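Local structure of putative aminooxidase (Propionibacterium acnes, 2BA9) at residues M282-L287 with I325-L330; S247-L252 with N395-G400. The protein isomerises polyunsaturated fatty acid with bound FAD, producing conjugated linoleic acid, and belongs to the flavin-containing amine oxidoreductase family. One frame throughout, in Å; residues are numbered along the deposited sequence.

Interaction 1 (M282-L287 with I325-L330)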
loop_
_atom_site.group_PDB
_atom_site.type_symbol
_atom_site.label_atom_id
_atom_site.label_comp_id
_atom_site.label_asym_id
_atom_site.label_seq_id
_atom_site.Cartn_x
_atom_site.Cartn_y
_atom_site.Cartn_z
ATOM N N MET A 282 11.166 4.445 -3.203
ATOM C CA MET A 282 11.809 5.690 -2.783
ATOM C C MET A 282 11.130 6.912 -3.365
ATOM O O MET A 282 10.931 7.033 -4.572
ATOM C CB MET A 282 13.289 5.699 -3.162
ATOM C CG MET A 282 14.039 6.917 -2.654
ATOM S SD MET A 282 15.830 6.697 -2.604
ATOM C CE MET A 282 16.332 7.563 -4.083
ATOM N N VAL A 283 10.793 7.828 -2.473
ATOM C CA VAL A 283 10.160 9.084 -2.830
ATOM C C VAL A 283 11.149 10.187 -2.513
ATOM O O VAL A 283 11.799 10.165 -1.472
ATOM C CB VAL A 283 8.870 9.310 -2.031
ATOM C CG1 VAL A 283 8.175 10.612 -2.456
ATOM C CG2 VAL A 283 7.946 8.103 -2.179
ATOM N N ASP A 284 11.271 11.134 -3.436
ATOM C CA ASP A 284 12.059 12.328 -3.225
ATOM C C ASP A 284 11.153 13.515 -3.453
ATOM O O ASP A 284 10.497 13.599 -4.493
ATOM C CB ASP A 284 13.228 12.387 -4.206
ATOM C CG ASP A 284 14.315 11.413 -3.877
ATOM O OD1 ASP A 284 15.350 11.868 -3.357
ATOM O OD2 ASP A 284 14.154 10.208 -4.160
ATOM N N ALA A 285 11.119 14.419 -2.476
ATOM C CA ALA A 285 10.357 15.666 -2.575
ATOM C C ALA A 285 11.286 16.734 -3.117
ATOM O O ALA A 285 12.300 17.033 -2.495
ATOM C CB ALA A 285 9.767 16.080 -1.203
ATOM N N CYS A 286 10.930 17.288 -4.279
ATOM C CA CYS A 286 11.820 18.138 -5.075
ATOM C C CYS A 286 11.290 19.554 -5.283
ATOM O O CYS A 286 10.117 19.738 -5.520
ATOM C CB CYS A 286 12.046 17.507 -6.453
ATOM S SG CYS A 286 12.766 15.850 -6.438
ATOM N N LEU A 287 12.169 20.540 -5.154
ATOM C CA LEU A 287 11.976 21.852 -5.749
ATOM C C LEU A 287 12.562 21.734 -7.144
ATOM O O LEU A 287 13.666 21.233 -7.311
ATOM C CB LEU A 287 12.693 22.946 -4.949
ATOM C CG LEU A 287 12.233 23.076 -3.497
ATOM C CD1 LEU A 287 12.937 24.242 -2.757
ATOM C CD2 LEU A 287 10.735 23.234 -3.461
ATOM N N ILE A 325 7.389 18.826 -5.919
ATOM C CA ILE A 325 7.083 17.814 -6.915
ATOM C C ILE A 325 7.776 16.563 -6.414
ATOM O O ILE A 325 8.992 16.574 -6.203
ATOM C CB ILE A 325 7.674 18.183 -8.297
ATOM C CG1 ILE A 325 7.084 19.503 -8.820
ATOM C CG2 ILE A 325 7.493 17.045 -9.272
ATOM C CD1 ILE A 325 5.628 19.462 -9.278
ATOM N N THR A 326 7.017 15.499 -6.177
ATOM C CA THR A 326 7.608 14.272 -5.657
ATOM C C THR A 326 7.869 13.305 -6.820
ATOM O O THR A 326 7.114 13.268 -7.804
ATOM C CB THR A 326 6.739 13.603 -4.539
ATOM O OG1 THR A 326 5.378 13.493 -4.966
ATOM C CG2 THR A 326 6.803 14.402 -3.234
ATOM N N THR A 327 8.953 12.545 -6.695
ATOM C CA THR A 327 9.355 11.549 -7.681
ATOM C C THR A 327 9.331 10.179 -7.037
ATOM O O THR A 327 9.509 10.055 -5.814
ATOM C CB THR A 327 10.788 11.799 -8.221
ATOM O OG1 THR A 327 11.742 11.455 -7.211
ATOM C CG2 THR A 327 10.983 13.255 -8.654
ATOM N N TYR A 328 9.156 9.155 -7.877
ATOM C CA TYR A 328 8.942 7.770 -7.437
ATOM C C TYR A 328 9.780 6.798 -8.262
ATOM O O TYR A 328 9.681 6.778 -9.487
ATOM C CB TYR A 328 7.452 7.429 -7.558
ATOM C CG TYR A 328 6.577 8.422 -6.808
ATOM C CD1 TYR A 328 6.120 8.150 -5.515
ATOM C CD2 TYR A 328 6.236 9.644 -7.381
ATOM C CE1 TYR A 328 5.361 9.070 -4.821
ATOM C CE2 TYR A 328 5.469 10.566 -6.700
ATOM C CZ TYR A 328 5.027 10.271 -5.417
ATOM O OH TYR A 328 4.270 11.190 -4.744
ATOM N N LEU A 329 10.605 6.005 -7.586
ATOM C CA LEU A 329 11.397 4.947 -8.235
ATOM C C LEU A 329 11.442 3.724 -7.337
ATOM O O LEU A 329 11.194 3.806 -6.115
ATOM C CB LEU A 329 12.834 5.414 -8.529
ATOM C CG LEU A 329 13.706 5.880 -7.337
ATOM C CD1 LEU A 329 14.343 4.743 -6.575
ATOM C CD2 LEU A 329 14.786 6.878 -7.770
ATOM N N LEU A 330 11.779 2.589 -7.935
ATOM C CA LEU A 330 11.895 1.338 -7.190
ATOM C C LEU A 330 13.342 0.843 -7.180
ATOM O O LEU A 330 14.045 0.921 -8.194
ATOM C CB LEU A 330 10.993 0.260 -7.787
ATOM C CG LEU A 330 9.600 0.124 -7.192
ATOM C CD1 LEU A 330 8.815 -0.828 -8.075
ATOM C CD2 LEU A 330 9.667 -0.354 -5.745
HETATM O O HOH W 1 12.374 9.148 -6.069
#

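Interaction 2 (S247-L252 with N395-G400)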
loop_
_atom_site.group_PDB
_atom_site.type_symbol
_atom_site.label_atom_id
_atom_site.label_comp_id
_atom_site.label_asym_id
_atom_site.label_seq_id
_atom_site.Cartn_x
_atom_site.Cartn_y
_atom_site.Cartn_z
ATOM N N SER A 247 -1.510 -7.966 28.318
ATOM C CA SER A 247 -2.785 -7.906 27.621
ATOM C C SER A 247 -3.336 -9.317 27.403
ATOM O O SER A 247 -2.657 -10.322 27.654
ATOM C CB SER A 247 -2.626 -7.185 26.289
ATOM O OG SER A 247 -1.981 -5.934 26.477
ATOM N N ASP A 248 -4.582 -9.376 26.948
ATOM C CA ASP A 248 -5.267 -10.643 26.693
ATOM C C ASP A 248 -5.117 -11.048 25.239
ATOM O O ASP A 248 -4.967 -12.227 24.932
ATOM C CB ASP A 248 -6.749 -10.514 27.029
ATOM C CG ASP A 248 -6.986 -10.288 28.495
ATOM O OD1 ASP A 248 -6.493 -11.091 29.299
ATOM O OD2 ASP A 248 -7.659 -9.311 28.856
ATOM N N VAL A 249 -5.163 -10.053 24.355
ATOM C CA VAL A 249 -5.145 -10.278 22.910
ATOM C C VAL A 249 -4.141 -9.333 22.225
ATOM O O VAL A 249 -3.961 -8.176 22.634
ATOM C CB VAL A 249 -6.555 -10.083 22.322
ATOM C CG1 VAL A 249 -6.592 -10.440 20.847
ATOM C CG2 VAL A 249 -7.555 -10.901 23.090
ATOM N N LEU A 250 -3.467 -9.862 21.204
ATOM C CA LEU A 250 -2.523 -9.108 20.390
ATOM C C LEU A 250 -2.996 -9.019 18.943
ATOM O O LEU A 250 -3.339 -10.029 18.344
ATOM C CB LEU A 250 -1.158 -9.801 20.417
ATOM C CG LEU A 250 0.002 -9.076 19.732
ATOM C CD1 LEU A 250 0.237 -7.714 20.381
ATOM C CD2 LEU A 250 1.271 -9.945 19.782
ATOM N N VAL A 251 -2.988 -7.807 18.383
ATOM C CA VAL A 251 -3.362 -7.581 16.988
ATOM C C VAL A 251 -2.230 -6.847 16.264
ATOM O O VAL A 251 -1.893 -5.711 16.605
ATOM C CB VAL A 251 -4.706 -6.816 16.870
ATOM C CG1 VAL A 251 -5.067 -6.562 15.408
ATOM C CG2 VAL A 251 -5.802 -7.613 17.554
ATOM N N LEU A 252 -1.642 -7.529 15.278
ATOM C CA LEU A 252 -0.458 -7.061 14.578
ATOM C C LEU A 252 -0.841 -6.415 13.276
ATOM O O LEU A 252 -1.409 -7.078 12.414
ATOM C CB LEU A 252 0.471 -8.239 14.259
ATOM C CG LEU A 252 1.020 -9.073 15.417
ATOM C CD1 LEU A 252 1.786 -10.283 14.870
ATOM C CD2 LEU A 252 1.906 -8.236 16.326
ATOM N N ASN A 395 -3.781 -16.088 21.184
ATOM C CA ASN A 395 -4.422 -14.775 21.239
ATOM C C ASN A 395 -3.746 -13.712 20.382
ATOM O O ASN A 395 -3.800 -12.521 20.694
ATOM C CB ASN A 395 -4.511 -14.310 22.691
ATOM C CG ASN A 395 -5.140 -15.346 23.586
ATOM O OD1 ASN A 395 -6.152 -15.944 23.228
ATOM N ND2 ASN A 395 -4.554 -15.566 24.751
ATOM N N THR A 396 -3.123 -14.164 19.295
ATOM C CA THR A 396 -2.445 -13.288 18.360
ATOM C C THR A 396 -3.191 -13.321 17.044
ATOM O O THR A 396 -3.473 -14.404 16.522
ATOM C CB THR A 396 -1.011 -13.750 18.109
ATOM O OG1 THR A 396 -0.321 -13.853 19.361
ATOM C CG2 THR A 396 -0.286 -12.766 17.195
ATOM N N PHE A 397 -3.504 -12.136 16.519
ATOM C CA PHE A 397 -4.161 -11.998 15.227
ATOM C C PHE A 397 -3.260 -11.221 14.271
ATOM O O PHE A 397 -2.455 -10.389 14.693
ATOM C CB PHE A 397 -5.525 -11.332 15.387
ATOM C CG PHE A 397 -6.499 -12.151 16.188
ATOM C CD1 PHE A 397 -7.351 -13.055 15.559
ATOM C CD2 PHE A 397 -6.555 -12.032 17.578
ATOM C CE1 PHE A 397 -8.249 -13.798 16.286
ATOM C CE2 PHE A 397 -7.445 -12.793 18.317
ATOM C CZ PHE A 397 -8.295 -13.676 17.672
ATOM N N TYR A 398 -3.395 -11.535 12.985
ATOM C CA TYR A 398 -2.509 -11.047 11.926
ATOM C C TYR A 398 -3.283 -10.186 10.939
ATOM O O TYR A 398 -4.320 -10.614 10.423
ATOM C CB TYR A 398 -1.867 -12.242 11.208
ATOM C CG TYR A 398 -1.218 -13.223 12.178
ATOM C CD1 TYR A 398 -0.029 -12.905 12.836
ATOM C CD2 TYR A 398 -1.805 -14.453 12.455
ATOM C CE1 TYR A 398 0.555 -13.791 13.743
ATOM C CE2 TYR A 398 -1.222 -15.340 13.358
ATOM C CZ TYR A 398 -0.044 -15.000 13.996
ATOM O OH TYR A 398 0.533 -15.883 14.870
ATOM N N ALA A 399 -2.773 -8.974 10.693
ATOM C CA ALA A 399 -3.427 -7.994 9.833
ATOM C C ALA A 399 -2.420 -7.073 9.101
ATOM O O ALA A 399 -1.254 -7.399 8.955
ATOM C CB ALA A 399 -4.416 -7.185 10.644
ATOM N N GLY A 400 -2.888 -5.930 8.610
ATOM C CA GLY A 400 -2.011 -5.015 7.883
ATOM C C GLY A 400 -1.769 -5.447 6.453
ATOM O O GLY A 400 -2.458 -6.320 5.923
#

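Interaction 1 (M282-L287 with I325-L330)
V283 turns CG1 anti to its backbone N (chi1 -178°) and leaves CG2 beside that N, where it meets the ring of Y328, 3.8 Å from CD1; the two side chains lie alongside each other on one face. CG1 leads instead to T326, at 3.9 Å from its CB. T326 OG1 and Y328 OH share a hydrogen bond of 2.6 Å, which ties the phenol to its own strand. On the other face, T327 holds OG1 between backbone N and carbonyl carbon (chi1 73°), within reach of a water hydrogen-bonded to T327 OG1, D284 OD2 (2.8 Å) and M282 O. D284 OD1 lies close to E365 OE2, so one of the two acids may carry a proton. T327 CG2 lies against C286 SG at 3.9 Å, and M282 CB packs on L329 CD1 at 3.7 Å, with C344 of helix 341-355 against both side chains. Six backbone hydrogen bonds join the strands in antiparallel register, the shortest C286 N to I325 O at 2.8 Å. Strands 310-315 and 359-373 flank the pair. This is an inner antiparallel pair of the mixed sheet, with V283 and Y328 in the FAD pocket, as in the substrate domain of amine oxidases.

Interaction 2 (S247-L252 with N395-G400)
Backbone hydrogen bonds set V249-L252 beside T396-Y398 in parallel register. L250 is gripped through both its peptide groups: its N donates to N395 O over 2.7 Å, and its O accepts from F397 N at 2.8 Å. F397 O then takes L252 N at 3.0 Å. Past the end of strand 396-398, A399 N makes a weak bond to L252 O. CA-H...O contacts from V249 to N395 O and from T396 to L250 O fill in between these bonds.

The pair forms one margin of the four-stranded parallel sheet of the FAD-binding, Rossmann-like domain: strand 249-252 has strand 9-12 on its other flank, and strand 396-398 is outermost within the chain.

Apolar packing divides between the two faces. On one, V249 CG1 comes to the rim of the F397 ring near its plane, 3.6 Å from CE2, while V251 CG2 sits obliquely to the ring. F422 and F423 of helix 408-423 also meet the F397 ring. On the other face, L252 lies alongside Y398; L252 places CG anti to its carbonyl carbon (chi1 -60°), and an extended chi2 (174°) carries CD1 on to 3.8 Å from Y398 CD1. The same methyl is 4.0 Å from T396 CG2, which also approaches L250 CD2.

Among polar residues, N395 rests its CB against D248 O at 3.1 Å. Three polar side chains pair outside the two segments: D248 forms a salt bridge with R8, T396 OG1 bonds R394 O and R231, and Y398 OH bonds E269.

How the interactions relate
Interactions 1 and 2 lie on opposite sides of the chain's centre, their own centres 34 Å apart and their nearest atoms about 17 Å apart, and they do not touch. In sequence, both strands of interaction 1 fall between the two segments of interaction 2: the chain leaves the parallel sheet after 247-252, supplies most strands of the mixed sheet, 277-288 to 359-373, and returns at 395-400. What they share is FAD. At their nearest atoms, the V283 side chain of interaction 1 and G400 of interaction 2 are each about 4 Å from the cofactor. The Y328 side chain lies about 3 Å from a dodecaethylene glycol, probably from the crystallisation liquor. FAD is thus touched from the mixed sheet and from the loop leaving the parallel one.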